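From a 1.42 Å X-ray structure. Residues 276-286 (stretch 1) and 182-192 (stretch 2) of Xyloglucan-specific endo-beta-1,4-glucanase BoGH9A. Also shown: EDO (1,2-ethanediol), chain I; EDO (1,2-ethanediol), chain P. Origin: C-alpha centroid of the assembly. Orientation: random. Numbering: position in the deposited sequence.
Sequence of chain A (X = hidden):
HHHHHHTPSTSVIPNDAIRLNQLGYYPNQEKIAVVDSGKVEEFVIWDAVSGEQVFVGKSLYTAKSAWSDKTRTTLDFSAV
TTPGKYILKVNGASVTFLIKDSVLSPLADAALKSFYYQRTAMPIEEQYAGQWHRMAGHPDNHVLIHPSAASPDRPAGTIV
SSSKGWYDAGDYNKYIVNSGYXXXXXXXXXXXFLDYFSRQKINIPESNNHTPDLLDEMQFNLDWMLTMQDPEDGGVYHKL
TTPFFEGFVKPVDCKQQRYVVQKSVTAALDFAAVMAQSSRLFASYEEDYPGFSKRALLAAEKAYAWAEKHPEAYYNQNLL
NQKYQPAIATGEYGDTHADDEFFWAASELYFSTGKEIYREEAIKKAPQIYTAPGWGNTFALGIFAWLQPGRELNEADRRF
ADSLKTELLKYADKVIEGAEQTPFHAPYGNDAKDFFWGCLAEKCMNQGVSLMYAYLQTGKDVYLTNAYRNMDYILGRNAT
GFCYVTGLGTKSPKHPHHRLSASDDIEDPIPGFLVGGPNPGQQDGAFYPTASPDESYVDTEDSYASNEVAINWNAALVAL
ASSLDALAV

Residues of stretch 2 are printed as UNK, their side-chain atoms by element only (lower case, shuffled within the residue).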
# COMPACT_ATOMS: atom_id res chain seq x y z
N ALA A 276 5.30 -15.95 -9.75
CA ALA A 276 6.12 -16.94 -9.04
C ALA A 276 5.75 -16.97 -7.53
O ALA A 276 5.57 -18.05 -6.95
CB ALA A 276 7.58 -16.63 -9.23
N GLN A 277 5.64 -15.79 -6.92
CA GLN A 277 5.18 -15.68 -5.54
C GLN A 277 3.81 -16.34 -5.38
O GLN A 277 3.59 -17.16 -4.49
CB GLN A 277 5.08 -14.19 -5.18
CG GLN A 277 4.81 -13.86 -3.71
CD GLN A 277 4.43 -12.40 -3.51
OE1 GLN A 277 3.57 -11.87 -4.20
NE2 GLN A 277 5.09 -11.76 -2.58
N SER A 278 2.85 -15.93 -6.22
CA SER A 278 1.49 -16.44 -6.13
C SER A 278 1.40 -17.96 -6.31
O SER A 278 0.54 -18.61 -5.71
CB SER A 278 0.58 -15.73 -7.14
OG SER A 278 0.59 -14.32 -6.89
N SER A 279 2.26 -18.51 -7.16
CA SER A 279 2.28 -19.94 -7.39
C SER A 279 2.41 -20.68 -6.06
O SER A 279 1.70 -21.65 -5.82
CB SER A 279 3.43 -20.31 -8.32
OG SER A 279 3.36 -21.69 -8.60
N ARG A 280 3.30 -20.21 -5.19
CA ARG A 280 3.50 -20.85 -3.90
C ARG A 280 2.29 -20.67 -2.99
O ARG A 280 1.84 -21.59 -2.31
CB ARG A 280 4.73 -20.29 -3.18
CG ARG A 280 6.01 -20.40 -3.95
CD ARG A 280 7.23 -20.06 -3.08
NE ARG A 280 7.17 -18.76 -2.41
CZ ARG A 280 7.59 -17.61 -2.94
NH1 ARG A 280 8.10 -17.59 -4.16
NH2 ARG A 280 7.49 -16.48 -2.25
N LEU A 281 1.76 -19.45 -2.96
CA LEU A 281 0.71 -19.14 -2.00
C LEU A 281 -0.62 -19.79 -2.32
O LEU A 281 -1.43 -19.98 -1.43
CB LEU A 281 0.50 -17.63 -1.87
CG LEU A 281 1.74 -16.81 -1.51
CD1 LEU A 281 1.34 -15.34 -1.33
CD2 LEU A 281 2.52 -17.35 -0.36
N PHE A 282 -0.87 -20.06 -3.61
CA PHE A 282 -2.15 -20.63 -4.01
C PHE A 282 -2.07 -22.17 -4.17
O PHE A 282 -3.06 -22.79 -4.52
CB PHE A 282 -2.64 -19.97 -5.30
CG PHE A 282 -3.24 -18.61 -5.09
CD1 PHE A 282 -2.43 -17.48 -5.01
CD2 PHE A 282 -4.61 -18.45 -4.99
CE1 PHE A 282 -2.98 -16.22 -4.82
CE2 PHE A 282 -5.16 -17.19 -4.82
CZ PHE A 282 -4.34 -16.08 -4.74
N ALA A 283 -0.91 -22.75 -3.87
CA ALA A 283 -0.73 -24.22 -3.97
C ALA A 283 -1.73 -25.00 -3.13
O ALA A 283 -2.20 -26.07 -3.54
CB ALA A 283 0.68 -24.59 -3.58
N SER A 284 -2.06 -24.48 -1.95
CA SER A 284 -3.03 -25.09 -1.05
C SER A 284 -4.48 -24.86 -1.42
O SER A 284 -5.36 -25.42 -0.75
CB SER A 284 -2.82 -24.57 0.38
OG SER A 284 -1.55 -24.96 0.87
N TYR A 285 -4.76 -24.06 -2.44
CA TYR A 285 -6.14 -23.64 -2.73
C TYR A 285 -6.59 -24.05 -4.12
O TYR A 285 -7.23 -23.30 -4.86
CB TYR A 285 -6.27 -22.11 -2.45
CG TYR A 285 -5.84 -21.77 -1.04
CD1 TYR A 285 -6.61 -22.16 0.04
CD2 TYR A 285 -4.64 -21.11 -0.80
CE1 TYR A 285 -6.21 -21.89 1.33
CE2 TYR A 285 -4.22 -20.84 0.50
CZ TYR A 285 -5.01 -21.23 1.56
OH TYR A 285 -4.63 -20.98 2.85
N GLU A 286 -6.27 -25.30 -4.46
CA GLU A 286 -6.70 -25.88 -5.71
C GLU A 286 -8.22 -26.03 -5.75
O GLU A 286 -8.81 -26.01 -6.83
CB GLU A 286 -6.03 -27.24 -5.89
CG GLU A 286 -4.56 -27.14 -6.24
CD GLU A 286 -4.32 -26.60 -7.65
OE1 GLU A 286 -5.19 -26.82 -8.54
OE2 GLU A 286 -3.26 -25.96 -7.86
N UNK A 182 1.81 -4.03 -6.09
CA UNK A 182 0.87 -3.93 -4.98
C UNK A 182 0.56 -5.30 -4.36
O UNK A 182 0.58 -5.47 -3.13
c UNK A 182 -0.42 -3.26 -5.42
o UNK A 182 -0.23 -1.88 -5.76
N UNK A 183 0.25 -6.26 -5.21
CA UNK A 183 0.03 -7.63 -4.77
C UNK A 183 1.32 -8.18 -4.15
O UNK A 183 1.27 -8.80 -3.09
c UNK A 183 -2.03 -8.59 -7.89
c UNK A 183 -1.73 -8.06 -6.52
c UNK A 183 -0.38 -8.50 -5.95
c UNK A 183 -0.44 -9.93 -5.50
N UNK A 184 2.47 -7.89 -4.75
CA UNK A 184 3.73 -8.37 -4.22
C UNK A 184 3.98 -7.92 -2.78
O UNK A 184 4.46 -8.70 -1.96
N UNK A 185 3.62 -6.68 -2.49
CA UNK A 185 3.78 -6.13 -1.15
C UNK A 185 2.78 -6.78 -0.19
O UNK A 185 3.18 -7.23 0.90
c UNK A 185 3.70 -3.93 0.20
c UNK A 185 3.60 -4.60 -1.17
c UNK A 185 3.47 -2.44 0.05
c UNK A 185 5.03 -4.20 0.88
N UNK A 186 1.51 -6.85 -0.56
CA UNK A 186 0.50 -7.39 0.33
C UNK A 186 0.77 -8.86 0.60
O UNK A 186 0.61 -9.34 1.73
s UNK A 186 -2.96 -5.32 -0.66
c UNK A 186 -2.80 -5.45 -2.41
c UNK A 186 -0.91 -7.15 -0.17
c UNK A 186 -1.29 -5.67 -0.13
N UNK A 187 1.18 -9.59 -0.43
CA UNK A 187 1.49 -11.02 -0.28
C UNK A 187 2.78 -11.25 0.49
O UNK A 187 2.99 -12.35 1.04
n UNK A 187 0.83 -12.94 -4.22
c UNK A 187 -0.19 -12.71 -3.41
o UNK A 187 -1.33 -13.10 -3.65
c UNK A 187 1.47 -11.73 -1.66
c UNK A 187 0.04 -11.86 -2.17
N UNK A 188 3.67 -10.27 0.57
CA UNK A 188 4.85 -10.37 1.45
C UNK A 188 4.35 -10.41 2.90
O UNK A 188 4.78 -11.26 3.70
c UNK A 188 5.81 -9.19 1.26
o UNK A 188 6.32 -9.15 -0.07
N UNK A 189 3.44 -9.52 3.27
CA UNK A 189 2.96 -9.48 4.65
C UNK A 189 2.06 -10.70 4.94
O UNK A 189 2.11 -11.29 6.04
c UNK A 189 4.31 -6.71 4.29
c UNK A 189 2.28 -8.10 4.96
c UNK A 189 3.33 -7.03 5.32
c UNK A 189 1.28 -8.17 6.10
N UNK A 190 1.27 -11.10 3.95
CA UNK A 190 0.46 -12.31 4.08
C UNK A 190 1.28 -13.52 4.57
O UNK A 190 0.87 -14.26 5.47
c UNK A 190 -2.80 -15.34 3.36
c UNK A 190 -0.89 -13.97 2.76
c UNK A 190 -0.26 -15.11 2.27
c UNK A 190 -0.20 -12.63 2.73
c UNK A 190 -0.85 -16.31 2.34
c UNK A 190 -2.18 -14.09 3.27
c UNK A 190 -2.13 -16.43 2.86
o UNK A 190 -2.69 -17.70 2.91
N UNK A 191 2.46 -13.71 3.98
CA UNK A 191 3.31 -14.86 4.28
C UNK A 191 3.81 -14.86 5.71
O UNK A 191 4.16 -15.92 6.24
c UNK A 191 4.08 -15.38 1.90
n UNK A 191 5.27 -14.09 0.25
o UNK A 191 5.97 -16.15 0.67
c UNK A 191 5.20 -15.23 0.90
c UNK A 191 4.47 -14.91 3.30
N UNK A 192 3.83 -13.70 6.36
CA UNK A 192 4.27 -13.59 7.76
C UNK A 192 3.17 -13.88 8.75
O UNK A 192 3.46 -14.16 9.92
c UNK A 192 7.21 -12.36 7.62
c UNK A 192 4.76 -12.17 8.03
c UNK A 192 5.95 -11.64 7.24
c UNK A 192 6.08 -10.13 7.42
C1 EDO I . 2.19 -20.16 1.50
O1 EDO I . 3.22 -20.54 0.57
C2 EDO I . 2.88 -19.65 2.76
O2 EDO I . 4.04 -18.88 2.40
C1 EDO P . 5.47 -13.25 12.14
O1 EDO P . 5.84 -14.48 11.50
C2 EDO P . 4.66 -13.49 13.42
O2 EDO P . 5.46 -13.22 14.58
O HOH W 1 -1.09 -19.52 1.46
O HOH W 2 7.60 -13.14 -1.54
O HOH W 3 5.97 -18.95 0.22

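Position 182 carries one carbon and then one oxygen, out of reach of stretch 1; this is Ser182, whose small hydroxyl suits a buried place because it is satisfied elsewhere in the structure. Position 183 has four carbons, forked at the first, with one arm two carbons long; they point sideways, and the closest touch is by the backbone, O lying 4.0 Å from Gln277 OE1. This is Ile183, an apolar side chain in a buried place. Position 184 has no side-chain atoms, and its bare backbone lies beside Gln277, whose NE2 donates a nearly straight hydrogen bond to the position's O at 3.2 Å: Gly184.

Position 185 bears four carbons forked at the second, directed away from stretch 1: Leu185, an apolar residue in a buried place. At 186 an unbranched chain of two carbons, a sulfur and a carbon, its end leading away, identifies Met186, also apolar and buried.

Position 187 has three carbons, the third carrying one oxygen and one nitrogen. The nitrogen lies near Gln277 OE1 and Ser278 OG, the oxygen at the edge of the Phe282 ring, and CB 3.6 Å from Leu281 CD1. An amide suits this site, because its nitrogen can offer two hydrogens to two acceptors: this is Gln187, with NE2 donating to Gln277 OE1 at 2.9 Å and to Ser278 OG at 3.0 Å. Its OE1, 3.7 Å from Phe282 CE1, finds no hydrogen-bond partner.

Position 188 is one carbon and one oxygen, with CA-to-CB pointing away and the oxygen 3.8 Å from Gln277 NE2: Ser188. The short side chain folds back on its own helix, OG donating to Gly184 O at 2.7 Å; the same carbonyl oxygen also accepts from Gln277 NE2. Position 189, four carbons forked at the first with one two-carbon arm, is Ile189, apolar, buried and out of reach.

Position 190 is one carbon followed by a six-carbon ring bearing an oxygen; a ring carbon lies against Leu281 CD1, and the oxygen lies near Tyr285 OH. This is Tyr190, which suits both: CD2 lies 3.9 Å from Leu281 CD1, while a water joins the hydroxyl to Leu281 O.

Position 191 again shows three carbons ending in an oxygen and a nitrogen; the oxygen meets Arg280 NH2, and a chain carbon packs on Leu281 CD2. This is Gln191, whose amide can accept at one end and donate at the other: OE1 accepts from Arg280 NH2 at 3.3 Å, near the guanidinium plane, NE2 donates to Gln187 O at 3.0 Å, and CG lies 3.4 Å from Leu281 CD2. Position 192, four carbons forked at the second, is Leu192, which does not touch stretch 1.

The two helices run at 37°, their axes 10.7 Å apart at closest approach. Gln277 fits as a knob among Gly184, Gln187, Ser188 and Gln191, while Leu281 packs against Gln187, Tyr190 and Gln191. The Gln277 amide accepts from Gln187 and donates to Gly184 O, and Gln187 also donates to Ser278; these bonds supply direction, leucine supplies apolar packing, and waters bridge further polar groups.

Stretch 2, residues 182-192: SIGLMQSIYQL
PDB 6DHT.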